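Protein-tyrosine-phosphatase PTP1 (Arabidopsis thaliana, PDB 6KRW) removes phosphate from tyrosine residues of proteins, acting on the MAP kinase MPK6 and so tuning stress and defence signalling. Local coordinates at residues D67-D72 against K87-A92; N74-N79 against W121-Q126; S93-S98 against R275-G280; Q105-Q110 against L230-V235. All coordinates share one frame; numbering follows the deposited sequence.

Interaction 1: residues D67-D72 against K87-A92; sequences DVVPFD and KGYVNA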
loop_
_atom_site.group_PDB
_atom_site.type_symbol
_atom_site.label_atom_id
_atom_site.label_comp_id
_atom_site.label_asym_id
_atom_site.label_seq_id
_atom_site.Cartn_x
_atom_site.Cartn_y
_atom_site.Cartn_z
ATOM N N ASP A 67 -13.111 3.162 -12.891
ATOM C CA ASP A 67 -13.346 4.288 -11.953
ATOM C C ASP A 67 -12.274 4.304 -10.857
ATOM O O ASP A 67 -12.438 5.053 -9.869
ATOM C CB ASP A 67 -14.757 4.179 -11.375
ATOM C CG ASP A 67 -15.036 2.861 -10.660
ATOM O OD1 ASP A 67 -14.234 1.920 -10.803
ATOM O OD2 ASP A 67 -16.065 2.781 -9.979
ATOM N N VAL A 68 -11.208 3.515 -10.990
ATOM C CA VAL A 68 -10.100 3.570 -10.003
ATOM C C VAL A 68 -8.822 3.873 -10.766
ATOM O O VAL A 68 -8.239 2.996 -11.414
ATOM C CB VAL A 68 -9.952 2.290 -9.165
ATOM C CG1 VAL A 68 -8.819 2.475 -8.157
ATOM C CG2 VAL A 68 -11.256 1.942 -8.468
ATOM N N VAL A 69 -8.451 5.141 -10.775
ATOM C CA VAL A 69 -7.349 5.688 -11.583
ATOM C C VAL A 69 -6.653 6.733 -10.722
ATOM O O VAL A 69 -7.275 7.315 -9.822
ATOM C CB VAL A 69 -7.850 6.321 -12.887
ATOM C CG1 VAL A 69 -8.416 5.287 -13.832
ATOM C CG2 VAL A 69 -8.867 7.423 -12.631
ATOM N N PRO A 70 -5.355 6.981 -10.991
ATOM C CA PRO A 70 -4.623 8.018 -10.272
ATOM C C PRO A 70 -4.953 9.417 -10.819
ATOM O O PRO A 70 -5.173 9.577 -12.003
ATOM C CB PRO A 70 -3.154 7.683 -10.536
ATOM C CG PRO A 70 -3.197 7.109 -11.950
ATOM C CD PRO A 70 -4.498 6.298 -11.978
ATOM N N PHE A 71 -4.928 10.358 -9.895
ATOM C CA PHE A 71 -4.994 11.793 -10.269
ATOM C C PHE A 71 -3.757 12.183 -11.049
ATOM O O PHE A 71 -2.627 11.730 -10.763
ATOM C CB PHE A 71 -5.101 12.618 -8.992
ATOM C CG PHE A 71 -6.266 12.281 -8.115
ATOM C CD1 PHE A 71 -7.555 12.187 -8.632
ATOM C CD2 PHE A 71 -6.109 12.107 -6.752
ATOM C CE1 PHE A 71 -8.629 11.887 -7.808
ATOM C CE2 PHE A 71 -7.175 11.793 -5.924
ATOM C CZ PHE A 71 -8.432 11.684 -6.453
ATOM N N ASP A 72 -3.923 13.098 -11.997
ATOM C CA ASP A 72 -2.763 13.652 -12.724
ATOM C C ASP A 72 -1.740 14.242 -11.755
ATOM O O ASP A 72 -0.527 14.122 -12.026
ATOM C CB ASP A 72 -3.212 14.727 -13.710
ATOM C CG ASP A 72 -4.076 14.226 -14.846
ATOM O OD1 ASP A 72 -3.913 13.067 -15.260
ATOM O OD2 ASP A 72 -4.899 14.998 -15.378
ATOM N N LYS A 87 2.261 9.279 -22.087
ATOM C CA LYS A 87 2.707 10.186 -20.999
ATOM C C LYS A 87 3.183 9.364 -19.789
ATOM O O LYS A 87 2.934 9.766 -18.650
ATOM C CB LYS A 87 1.605 11.186 -20.638
ATOM C CG LYS A 87 1.121 12.061 -21.796
ATOM C CD LYS A 87 0.110 13.104 -21.377
ATOM C CE LYS A 87 -0.280 14.040 -22.501
ATOM N NZ LYS A 87 -1.275 13.426 -23.403
ATOM N N GLY A 88 3.836 8.224 -20.052
ATOM C CA GLY A 88 4.465 7.486 -18.951
ATOM C C GLY A 88 3.470 6.802 -18.029
ATOM O O GLY A 88 3.818 6.559 -16.867
ATOM N N TYR A 89 2.277 6.508 -18.519
ATOM C CA TYR A 89 1.151 6.175 -17.624
ATOM C C TYR A 89 1.295 4.768 -17.008
ATOM O O TYR A 89 1.485 3.768 -17.702
ATOM C CB TYR A 89 -0.181 6.262 -18.366
ATOM C CG TYR A 89 -1.314 5.907 -17.459
ATOM C CD1 TYR A 89 -1.707 6.761 -16.451
ATOM C CD2 TYR A 89 -1.928 4.657 -17.525
ATOM C CE1 TYR A 89 -2.706 6.423 -15.559
ATOM C CE2 TYR A 89 -2.927 4.300 -16.637
ATOM C CZ TYR A 89 -3.310 5.172 -15.636
ATOM O OH TYR A 89 -4.275 4.873 -14.734
ATOM N N VAL A 90 1.140 4.739 -15.707
ATOM C CA VAL A 90 0.874 3.512 -14.926
ATOM C C VAL A 90 -0.191 3.851 -13.891
ATOM O O VAL A 90 -0.232 4.993 -13.381
ATOM C CB VAL A 90 2.175 2.969 -14.333
ATOM C CG1 VAL A 90 2.914 3.963 -13.502
ATOM C CG2 VAL A 90 1.925 1.700 -13.520
ATOM N N ASN A 91 -1.074 2.912 -13.589
ATOM C CA ASN A 91 -2.137 3.124 -12.587
ATOM C C ASN A 91 -1.501 3.037 -11.209
ATOM O O ASN A 91 -1.486 1.952 -10.599
ATOM C CB ASN A 91 -3.314 2.202 -12.819
ATOM C CG ASN A 91 -4.506 2.601 -11.987
ATOM O OD1 ASN A 91 -4.368 2.955 -10.813
ATOM N ND2 ASN A 91 -5.688 2.517 -12.585
ATOM N N ALA A 92 -0.952 4.140 -10.724
ATOM C CA ALA A 92 -0.147 4.143 -9.495
ATOM C C ALA A 92 -0.110 5.569 -8.966
ATOM O O ALA A 92 0.021 6.513 -9.807
ATOM C CB ALA A 92 1.253 3.648 -9.752
#
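Pro70 lays the CG and CD edge of its ring against the phenol end of Tyr89. The two side chains reach toward each other tip to tip. Pro70 CG lies 3.7 Å from Tyr89 CE1, and Pro70 CD comes within 3.1 Å of Tyr89 OH. Pro70 CG approaches the tyrosine ring obliquely. Tyr89 CG stands anti to its backbone N (chi1 179°), beside the carbonyl carbon; the phenol end then reaches the proline. Tyr89 OH is hydrogen-bonded to Asn63 OD1 outside the contact. Pro70 also meets Asn91 and Ala92. Pro70 CD is 3.5 Å from Asn91 OD1, and Pro70 CB is 3.5 Å from the carbonyl oxygen Ala92 O.

One hydrogen bond crosses the contact. Asn91 ND2 donates to Val68 O at 2.8 Å, nearly straight (169°). The donor sits on a lone pair in the plane of the Val68 carbonyl, and Val68 O lies in the amide plane of Asn91. Asn91 is the centre of an inverse gamma turn where the chain turns a corner. Asn91 ND2 also bonds Asn63 OD1, the oxygen that holds Tyr89 OH, and Asn91 OD1 accepts from Arg278 NH2. Val68 lies close to Ile241 of the phosphate-binding loop, whose substrate role is inferred by similarity. The buried Asn91 amide thus has both ends bonded, which fixes its flip and ties the 67-72 loop to the corner.

Interaction 2: residues N74-N79 against W121-Q126; sequences NRIVLN and WEMVIQ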
loop_
_atom_site.group_PDB
_atom_site.type_symbol
_atom_site.label_atom_id
_atom_site.label_comp_id
_atom_site.label_asym_id
_atom_site.label_seq_id
_atom_site.Cartn_x
_atom_site.Cartn_y
_atom_site.Cartn_z
ATOM N N ASN A 74 -0.519 13.504 -8.915
ATOM C CA ASN A 74 0.434 12.679 -8.119
ATOM C C ASN A 74 0.570 11.290 -8.719
ATOM O O ASN A 74 1.075 10.429 -7.969
ATOM C CB ASN A 74 0.052 12.623 -6.650
ATOM C CG ASN A 74 -1.208 11.801 -6.426
ATOM O OD1 ASN A 74 -2.126 11.846 -7.253
ATOM N ND2 ASN A 74 -1.261 11.073 -5.301
ATOM N N ARG A 75 0.224 11.067 -9.955
ATOM C CA ARG A 75 0.415 9.748 -10.584
ATOM C C ARG A 75 1.909 9.505 -10.708
ATOM O O ARG A 75 2.724 10.441 -10.853
ATOM C CB ARG A 75 -0.270 9.656 -11.935
ATOM C CG ARG A 75 0.296 10.553 -13.023
ATOM C CD ARG A 75 -0.533 10.503 -14.283
ATOM N NE ARG A 75 0.115 11.283 -15.329
ATOM C CZ ARG A 75 0.995 10.851 -16.194
ATOM N NH1 ARG A 75 1.361 9.561 -16.213
ATOM N NH2 ARG A 75 1.540 11.710 -17.045
ATOM N N ILE A 76 2.301 8.242 -10.634
ATOM C CA ILE A 76 3.692 7.855 -10.904
ATOM C C ILE A 76 3.909 7.771 -12.409
ATOM O O ILE A 76 3.147 7.113 -13.108
ATOM C CB ILE A 76 4.019 6.504 -10.232
ATOM C CG1 ILE A 76 3.706 6.532 -8.737
ATOM C CG2 ILE A 76 5.464 6.110 -10.507
ATOM C CD1 ILE A 76 4.489 7.564 -7.924
ATOM N N VAL A 77 4.930 8.471 -12.897
ATOM C CA VAL A 77 5.221 8.537 -14.335
ATOM C C VAL A 77 6.427 7.651 -14.641
ATOM O O VAL A 77 7.475 7.796 -14.007
ATOM C CB VAL A 77 5.489 10.000 -14.725
ATOM C CG1 VAL A 77 5.798 10.110 -16.194
ATOM C CG2 VAL A 77 4.350 10.912 -14.318
ATOM N N LEU A 78 6.292 6.832 -15.662
ATOM C CA LEU A 78 7.449 6.100 -16.235
ATOM C C LEU A 78 8.269 7.108 -17.045
ATOM O O LEU A 78 7.720 7.711 -17.984
ATOM C CB LEU A 78 6.978 4.938 -17.101
ATOM C CG LEU A 78 6.241 3.829 -16.353
ATOM C CD1 LEU A 78 5.717 2.821 -17.342
ATOM C CD2 LEU A 78 7.116 3.173 -15.291
ATOM N N ASN A 79 9.538 7.250 -16.708
ATOM C CA ASN A 79 10.453 8.213 -17.364
ATOM C C ASN A 79 11.850 7.639 -17.219
ATOM O O ASN A 79 12.419 7.717 -16.133
ATOM C CB ASN A 79 10.338 9.608 -16.743
ATOM C CG ASN A 79 11.156 10.639 -17.487
ATOM O OD1 ASN A 79 11.877 10.285 -18.417
ATOM N ND2 ASN A 79 11.042 11.906 -17.094
ATOM N N TRP A 121 7.208 -3.487 -13.338
ATOM C CA TRP A 121 8.609 -3.702 -12.946
ATOM C C TRP A 121 9.476 -2.516 -13.334
ATOM O O TRP A 121 10.428 -2.232 -12.588
ATOM C CB TRP A 121 9.120 -5.032 -13.501
ATOM C CG TRP A 121 8.556 -6.185 -12.734
ATOM C CD1 TRP A 121 7.704 -7.147 -13.192
ATOM C CD2 TRP A 121 8.807 -6.479 -11.355
ATOM N NE1 TRP A 121 7.416 -8.040 -12.189
ATOM C CE2 TRP A 121 8.080 -7.657 -11.053
ATOM C CE3 TRP A 121 9.576 -5.870 -10.353
ATOM C CZ2 TRP A 121 8.104 -8.223 -9.778
ATOM C CZ3 TRP A 121 9.598 -6.433 -9.094
ATOM C CH2 TRP A 121 8.857 -7.586 -8.814
ATOM N N GLU A 122 9.152 -1.843 -14.448
ATOM C CA GLU A 122 9.901 -0.630 -14.835
ATOM C C GLU A 122 9.708 0.419 -13.735
ATOM O O GLU A 122 10.697 1.063 -13.348
ATOM C CB GLU A 122 9.409 -0.120 -16.176
ATOM C CG GLU A 122 10.205 1.061 -16.665
ATOM C CD GLU A 122 11.586 0.752 -17.201
ATOM O OE1 GLU A 122 11.774 -0.343 -17.708
ATOM O OE2 GLU A 122 12.457 1.649 -17.166
ATOM N N MET A 123 8.489 0.544 -13.217
ATOM C CA MET A 123 8.220 1.493 -12.103
ATOM C C MET A 123 9.054 1.097 -10.872
ATOM O O MET A 123 9.659 1.954 -10.223
ATOM C CB MET A 123 6.732 1.494 -11.750
ATOM C CG MET A 123 6.419 2.390 -10.581
ATOM S SD MET A 123 4.639 2.474 -10.223
ATOM C CE MET A 123 4.347 0.809 -9.594
ATOM N N VAL A 124 9.093 -0.199 -10.540
ATOM C CA VAL A 124 9.870 -0.681 -9.361
ATOM C C VAL A 124 11.333 -0.259 -9.516
ATOM O O VAL A 124 11.932 0.230 -8.541
ATOM C CB VAL A 124 9.750 -2.209 -9.222
ATOM C CG1 VAL A 124 10.724 -2.743 -8.194
ATOM C CG2 VAL A 124 8.329 -2.626 -8.908
ATOM N N ILE A 125 11.905 -0.484 -10.693
ATOM C CA ILE A 125 13.335 -0.141 -10.917
ATOM C C ILE A 125 13.508 1.377 -10.879
ATOM O O ILE A 125 14.411 1.856 -10.165
ATOM C CB ILE A 125 13.825 -0.751 -12.237
ATOM C CG1 ILE A 125 13.764 -2.279 -12.166
ATOM C CG2 ILE A 125 15.220 -0.241 -12.569
ATOM C CD1 ILE A 125 14.044 -2.955 -13.497
ATOM N N GLN A 126 12.681 2.117 -11.623
ATOM C CA GLN A 126 12.862 3.584 -11.751
ATOM C C GLN A 126 12.696 4.267 -10.394
ATOM O O GLN A 126 13.423 5.229 -10.131
ATOM C CB GLN A 126 11.863 4.141 -12.759
ATOM C CG GLN A 126 12.182 3.774 -14.208
ATOM C CD GLN A 126 11.311 4.516 -15.192
ATOM O OE1 GLN A 126 10.487 5.350 -14.802
ATOM N NE2 GLN A 126 11.493 4.210 -16.468
HETATM O O HOH W 1 8.712 5.600 -12.630
#
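Ile76 sets its CG2 methyl against the thioether of Met123, with Ile76 CG2 3.7 Å from Met123 SD. The two side chains cross at about a right angle. Met123 runs extended as far as SD and bends only at its last torsion (chi3 70°), which swings CE aside. Leu78, two residues on from Ile76, covers the backbone of the helix at Met123. Leu78 CD2 lies 3.6 Å from the backbone Met123 N and 3.9 Å from Met123 CB, and it also touches Glu122 CG.

The polar end of the contact belongs to Gln126. Asn79 N donates to Gln126 OE1 at 2.9 Å, with an N-H...O angle of 169°. The donor is tilted 17° from the carbonyl plane of the amide. A water gives a second proton to Gln126 OE1 at 2.8 Å and also donates to Val77 O, so it bridges strand and helix.

This is a strand laid beside a helix in the tyrosine phosphatase domain. The short strand 75-77 and the residues after it pack against helix 117-126, which supplies Glu122, Met123 and Gln126.

Behind this first shell, Gln126 NE2 donates to Glu122 OE2 at 2.8 Å in a bent bond. Glu122 OE2 accepts on its anti lone pair, tilted from the glutamine amide plane. Gln126 NE2 also donates to Pro80 O. These bonds fix the rotation of the amide, with OE1 turned to Asn79 N. Glu122 OE2 is in turn held by Tyr186 OH from strand 178-186. Met123 rests on Ala92 of the neighbouring strand 92-95.

Interaction 3: residues S93-S98 against R275-G280; sequences SLIKTS and RKQRIG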
loop_
_atom_site.group_PDB
_atom_site.type_symbol
_atom_site.label_atom_id
_atom_site.label_comp_id
_atom_site.label_asym_id
_atom_site.label_seq_id
_atom_site.Cartn_x
_atom_site.Cartn_y
_atom_site.Cartn_z
ATOM N N SER A 93 -0.244 5.713 -7.668
ATOM C CA SER A 93 -0.353 7.020 -6.983
ATOM C C SER A 93 0.688 7.137 -5.891
ATOM O O SER A 93 0.892 6.180 -5.118
ATOM C CB SER A 93 -1.718 7.126 -6.351
ATOM O OG SER A 93 -2.746 6.984 -7.293
ATOM N N LEU A 94 1.366 8.265 -5.771
ATOM C CA LEU A 94 2.208 8.585 -4.618
ATOM C C LEU A 94 1.378 8.943 -3.407
ATOM O O LEU A 94 0.581 9.905 -3.458
ATOM C CB LEU A 94 3.148 9.736 -4.924
ATOM C CG LEU A 94 4.149 10.032 -3.820
ATOM C CD1 LEU A 94 5.111 8.871 -3.628
ATOM C CD2 LEU A 94 4.888 11.317 -4.111
ATOM N N ILE A 95 1.525 8.183 -2.327
ATOM C CA ILE A 95 0.873 8.450 -1.041
ATOM C C ILE A 95 1.939 8.937 -0.104
ATOM O O ILE A 95 2.844 8.181 0.263
ATOM C CB ILE A 95 0.140 7.211 -0.491
ATOM C CG1 ILE A 95 -0.712 6.521 -1.544
ATOM C CG2 ILE A 95 -0.648 7.574 0.749
ATOM C CD1 ILE A 95 -1.809 7.375 -2.124
ATOM N N LYS A 96 1.865 10.211 0.277
ATOM C CA LYS A 96 2.917 10.862 1.072
ATOM C C LYS A 96 2.236 11.854 2.004
ATOM O O LYS A 96 1.560 12.751 1.516
ATOM C CB LYS A 96 3.967 11.503 0.168
ATOM C CG LYS A 96 5.106 12.198 0.881
ATOM C CD LYS A 96 6.146 12.746 -0.071
ATOM C CE LYS A 96 7.325 13.337 0.671
ATOM N NZ LYS A 96 8.343 13.901 -0.250
ATOM N N THR A 97 2.451 11.736 3.292
ATOM C CA THR A 97 1.823 12.609 4.299
ATOM C C THR A 97 2.859 13.584 4.860
ATOM O O THR A 97 2.477 14.605 5.388
ATOM C CB THR A 97 1.209 11.781 5.423
ATOM O OG1 THR A 97 2.279 11.076 6.073
ATOM C CG2 THR A 97 0.173 10.813 4.911
ATOM N N SER A 98 4.129 13.251 4.798
ATOM C CA SER A 98 5.172 13.918 5.613
ATOM C C SER A 98 6.490 13.933 4.851
ATOM O O SER A 98 6.679 13.102 3.970
ATOM C CB SER A 98 5.399 13.263 6.956
ATOM O OG SER A 98 4.241 12.665 7.526
ATOM N N ARG A 275 -7.455 10.068 0.520
ATOM C CA ARG A 275 -8.456 10.177 -0.569
ATOM C C ARG A 275 -8.156 11.364 -1.511
ATOM O O ARG A 275 -8.460 11.257 -2.672
ATOM C CB ARG A 275 -9.864 10.189 0.016
ATOM C CG ARG A 275 -10.294 8.829 0.534
ATOM C CD ARG A 275 -11.581 8.931 1.296
ATOM N NE ARG A 275 -12.067 7.596 1.593
ATOM C CZ ARG A 275 -13.317 7.290 1.854
ATOM N NH1 ARG A 275 -14.272 8.197 1.817
ATOM N NH2 ARG A 275 -13.670 6.045 2.128
ATOM N N LYS A 276 -7.478 12.397 -1.007
ATOM C CA LYS A 276 -7.021 13.503 -1.882
ATOM C C LYS A 276 -5.851 13.036 -2.736
ATOM O O LYS A 276 -5.511 13.686 -3.735
ATOM C CB LYS A 276 -6.664 14.718 -1.029
ATOM C CG LYS A 276 -7.852 15.409 -0.380
ATOM C CD LYS A 276 -7.617 16.853 -0.028
ATOM C CE LYS A 276 -6.303 17.132 0.680
ATOM N NZ LYS A 276 -6.392 18.363 1.514
ATOM N N GLN A 277 -5.267 11.860 -2.391
ATOM C CA GLN A 277 -4.113 11.309 -3.130
ATOM C C GLN A 277 -4.467 10.072 -3.974
ATOM O O GLN A 277 -3.733 9.807 -4.918
ATOM C CB GLN A 277 -2.958 11.020 -2.160
ATOM C CG GLN A 277 -2.484 12.314 -1.472
ATOM C CD GLN A 277 -1.342 12.145 -0.500
ATOM O OE1 GLN A 277 -0.741 11.089 -0.405
ATOM N NE2 GLN A 277 -0.935 13.201 0.173
ATOM N N ARG A 278 -5.562 9.402 -3.663
ATOM C CA ARG A 278 -6.035 8.297 -4.533
ATOM C C ARG A 278 -7.507 8.089 -4.185
ATOM O O ARG A 278 -7.837 7.887 -3.004
ATOM C CB ARG A 278 -5.212 7.004 -4.378
ATOM C CG ARG A 278 -5.561 5.962 -5.423
ATOM C CD ARG A 278 -4.545 4.810 -5.296
ATOM N NE ARG A 278 -4.831 3.625 -6.114
ATOM C CZ ARG A 278 -4.598 3.489 -7.404
ATOM N NH1 ARG A 278 -4.055 4.476 -8.111
ATOM N NH2 ARG A 278 -4.888 2.353 -8.028
ATOM N N ILE A 279 -8.357 8.146 -5.192
ATOM C CA ILE A 279 -9.817 8.100 -4.961
ATOM C C ILE A 279 -10.188 6.835 -4.183
ATOM O O ILE A 279 -9.721 5.719 -4.555
ATOM C CB ILE A 279 -10.597 8.226 -6.279
ATOM C CG1 ILE A 279 -12.086 8.416 -5.993
ATOM C CG2 ILE A 279 -10.291 7.074 -7.221
ATOM C CD1 ILE A 279 -12.910 8.835 -7.170
ATOM N N GLY A 280 -10.979 7.007 -3.142
ATOM C CA GLY A 280 -11.654 5.862 -2.491
ATOM C C GLY A 280 -10.772 5.076 -1.535
ATOM O O GLY A 280 -11.181 3.966 -1.122
HETATM O O HOH W 2 -3.531 9.563 -7.559
#
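Ser93 OG is gripped by Arg278 and by a water. Arg278 NH1 donates to Ser93 OG at 2.9 Å, with the oxygen at the edge of the guanidinium and close to its plane. The water accepts from Ser93 OG and donates to Gln277 O, both at 2.7 Å. It therefore joins the serine to the backbone of Gln277. The Arg278 chain is extended from CG to NE. Its CG and CD both approach the serine hydroxyl, with Arg278 CD 3.5 Å from Ser93 OG.

Gln277 makes a second, two-pronged attachment just past the strand, at Lys96. Lys96 N donates to Gln277 OE1 at 2.8 Å, and Gln277 NE2 donates to Lys96 O at 2.9 Å. The second bond is fairly straight (165°), but its donor stands 36° above the plane of the Lys96 carbonyl. The Gln277 chain is extended beyond CG and carries the amide to the Lys96 backbone. Between the two attachments the methyl Ile95 CD1 packs on Gln277 CB at 3.8 Å.

This contact ties strand 92-95 of the mixed sheet to the 275-280 segment, which continues from helix 267-277. The weakly bonded strand 75-77 runs beside strand 92-95, and the nearby Asn74 ND2 bonds both Gln277 O and Leu94 O. Arg278 also donates from NE to Gly240 O, and from NH2 to Ala239 O and Asn91 OD1. Gly240 and Ala239 lie in the loop after the catalytic Cys237. The buried guanidinium is thus held by the Ser93 hydroxyl, the Asn91 amide and two carbonyl oxygens, and it probably adds positive charge near the phosphate-binding loop.

Interaction 4: residues Q105-Q110 against L230-V235; sequences QFIATQ and LGPIIV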
loop_
_atom_site.group_PDB
_atom_site.type_symbol
_atom_site.label_atom_id
_atom_site.label_comp_id
_atom_site.label_asym_id
_atom_site.label_seq_id
_atom_site.Cartn_x
_atom_site.Cartn_y
_atom_site.Cartn_z
ATOM N N GLN A 105 6.914 6.680 2.518
ATOM C CA GLN A 105 5.975 7.032 1.451
ATOM C C GLN A 105 5.597 5.739 0.734
ATOM O O GLN A 105 6.403 4.746 0.763
ATOM C CB GLN A 105 6.573 8.091 0.532
ATOM C CG GLN A 105 7.722 7.637 -0.320
ATOM C CD GLN A 105 8.389 8.768 -1.065
ATOM O OE1 GLN A 105 7.761 9.812 -1.360
ATOM N NE2 GLN A 105 9.655 8.554 -1.412
ATOM N N PHE A 106 4.427 5.731 0.153
ATOM C CA PHE A 106 3.903 4.554 -0.562
ATOM C C PHE A 106 3.618 4.873 -2.009
ATOM O O PHE A 106 3.283 6.010 -2.374
ATOM C CB PHE A 106 2.630 4.010 0.074
ATOM C CG PHE A 106 2.668 3.942 1.569
ATOM C CD1 PHE A 106 2.239 4.997 2.350
ATOM C CD2 PHE A 106 3.114 2.794 2.217
ATOM C CE1 PHE A 106 2.269 4.948 3.727
ATOM C CE2 PHE A 106 3.121 2.725 3.600
ATOM C CZ PHE A 106 2.703 3.794 4.365
ATOM N N ILE A 107 3.677 3.864 -2.840
ATOM C CA ILE A 107 3.020 3.823 -4.153
ATOM C C ILE A 107 1.825 2.901 -4.065
ATOM O O ILE A 107 2.023 1.669 -3.902
ATOM C CB ILE A 107 3.973 3.486 -5.291
ATOM C CG1 ILE A 107 5.009 4.595 -5.472
ATOM C CG2 ILE A 107 3.207 3.237 -6.567
ATOM C CD1 ILE A 107 6.099 4.239 -6.456
ATOM N N ALA A 108 0.630 3.454 -4.093
ATOM C CA ALA A 108 -0.618 2.670 -4.109
ATOM C C ALA A 108 -0.944 2.371 -5.548
ATOM O O ALA A 108 -1.045 3.312 -6.355
ATOM C CB ALA A 108 -1.729 3.394 -3.407
ATOM N N THR A 109 -1.054 1.089 -5.903
ATOM C CA THR A 109 -1.232 0.730 -7.317
ATOM C C THR A 109 -2.194 -0.456 -7.433
ATOM O O THR A 109 -2.471 -1.107 -6.424
ATOM C CB THR A 109 0.140 0.491 -7.960
ATOM O OG1 THR A 109 -0.020 0.308 -9.356
ATOM C CG2 THR A 109 0.846 -0.713 -7.377
ATOM N N GLN A 110 -2.726 -0.688 -8.609
ATOM C CA GLN A 110 -3.628 -1.828 -8.874
ATOM C C GLN A 110 -2.798 -3.104 -9.007
ATOM O O GLN A 110 -1.594 -3.036 -9.199
ATOM C CB GLN A 110 -4.410 -1.584 -10.159
ATOM C CG GLN A 110 -3.532 -1.628 -11.385
ATOM C CD GLN A 110 -4.247 -1.267 -12.658
ATOM O OE1 GLN A 110 -5.397 -0.823 -12.643
ATOM N NE2 GLN A 110 -3.578 -1.535 -13.768
ATOM N N LEU A 230 15.106 4.614 1.535
ATOM C CA LEU A 230 15.472 3.579 0.521
ATOM C C LEU A 230 14.543 3.691 -0.688
ATOM O O LEU A 230 14.940 3.286 -1.789
ATOM C CB LEU A 230 15.333 2.179 1.118
ATOM C CG LEU A 230 16.601 1.419 1.451
ATOM C CD1 LEU A 230 17.450 2.197 2.439
ATOM C CD2 LEU A 230 16.191 0.058 1.996
ATOM N N GLY A 231 13.327 4.175 -0.472
ATOM C CA GLY A 231 12.394 4.390 -1.585
ATOM C C GLY A 231 10.967 4.106 -1.157
ATOM O O GLY A 231 10.716 3.670 -0.036
ATOM N N PRO A 232 9.986 4.413 -2.026
ATOM C CA PRO A 232 8.590 4.166 -1.715
ATOM C C PRO A 232 8.305 2.670 -1.522
ATOM O O PRO A 232 8.877 1.846 -2.189
ATOM C CB PRO A 232 7.811 4.722 -2.920
ATOM C CG PRO A 232 8.802 5.581 -3.668
ATOM C CD PRO A 232 10.167 4.972 -3.370
ATOM N N ILE A 233 7.398 2.380 -0.602
ATOM C CA ILE A 233 6.839 1.013 -0.416
ATOM C C ILE A 233 5.660 0.852 -1.359
ATOM O O ILE A 233 4.698 1.615 -1.254
ATOM C CB ILE A 233 6.414 0.781 1.039
ATOM C CG1 ILE A 233 7.626 0.815 1.962
ATOM C CG2 ILE A 233 5.597 -0.491 1.173
ATOM C CD1 ILE A 233 7.270 0.841 3.409
ATOM N N ILE A 234 5.746 -0.099 -2.269
ATOM C CA ILE A 234 4.595 -0.442 -3.118
ATOM C C ILE A 234 3.569 -1.170 -2.281
ATOM O O ILE A 234 3.928 -2.123 -1.603
ATOM C CB ILE A 234 5.022 -1.205 -4.372
ATOM C CG1 ILE A 234 5.812 -0.295 -5.309
ATOM C CG2 ILE A 234 3.817 -1.786 -5.063
ATOM C CD1 ILE A 234 6.512 -1.040 -6.433
ATOM N N VAL A 235 2.327 -0.758 -2.347
ATOM C CA VAL A 235 1.196 -1.468 -1.710
ATOM C C VAL A 235 0.135 -1.677 -2.751
ATOM O O VAL A 235 -0.239 -0.699 -3.438
ATOM C CB VAL A 235 0.643 -0.793 -0.456
ATOM C CG1 VAL A 235 -0.399 -1.659 0.213
ATOM C CG2 VAL A 235 1.723 -0.382 0.518
HETATM O O HOH W 3 9.467 5.475 1.910
#
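Pro232 lies side by side with both Gln105 and Ile107, its ring pointing the same way as they do. Pro232 CB fits between Ile107 CG1, at 3.8 Å, and Gln105 CG, at 3.9 Å. Pro232 CG meets Gln105 NE2 at 3.8 Å. The glutamine flanks the ring because its CG starts between the backbone N and the carbonyl carbon (chi1 69°) and the chain then runs extended.

Strands 106-109 and 233-236 are parallel neighbours inside the mixed sheet of the phosphatase domain. The second leads directly into the catalytic Cys237. Four backbone bonds join them, from Ile233 N to Gln105 O through to Thr109 N to Val235 O.

On one face the Phe106 ring runs beside Val235. Its CD2 corner settles into the dip between Ile233 and Val235. Phe106 CD2 is 3.9 Å from Val235 CG2 and 4.0 Å from Ile233 CB, so it meets both residues. His251 of helix 242-259 meets this ring edge-to-face, and Thr244 covers Ala108 and Val235.

The other face carries Ile107 and Ile234. Here Thr109 CG2 meets Ile234 CG2 at 3.9 Å, the two side chains crossing obliquely. Phe120, Met123 and Val124 of helix 117-126 pack over the two isoleucines.

How the interactions relate
Interaction 4 is the most central of the four, a buried pair of parallel strands held by backbone bonds and apolar packing. Interaction 1 is also buried, though its centre is about 15 Å from that of the chain, as is that of interaction 2. Interactions 2 and 3 are partly buried and rely on side-chain polar groups. Both use a glutamine amide and a water to hold backbone atoms, and interaction 3 adds a guanidinium. Strand 92-95 of interaction 3 bonds to strand 106-109 of interaction 4 within one sheet. Strand 75-77 of interaction 2 bonds to the 87-92 segment of interaction 1. Asn91 links interaction 1 to interactions 3 and 4. Met123 and Ile107 pack together where interactions 2 and 4 meet.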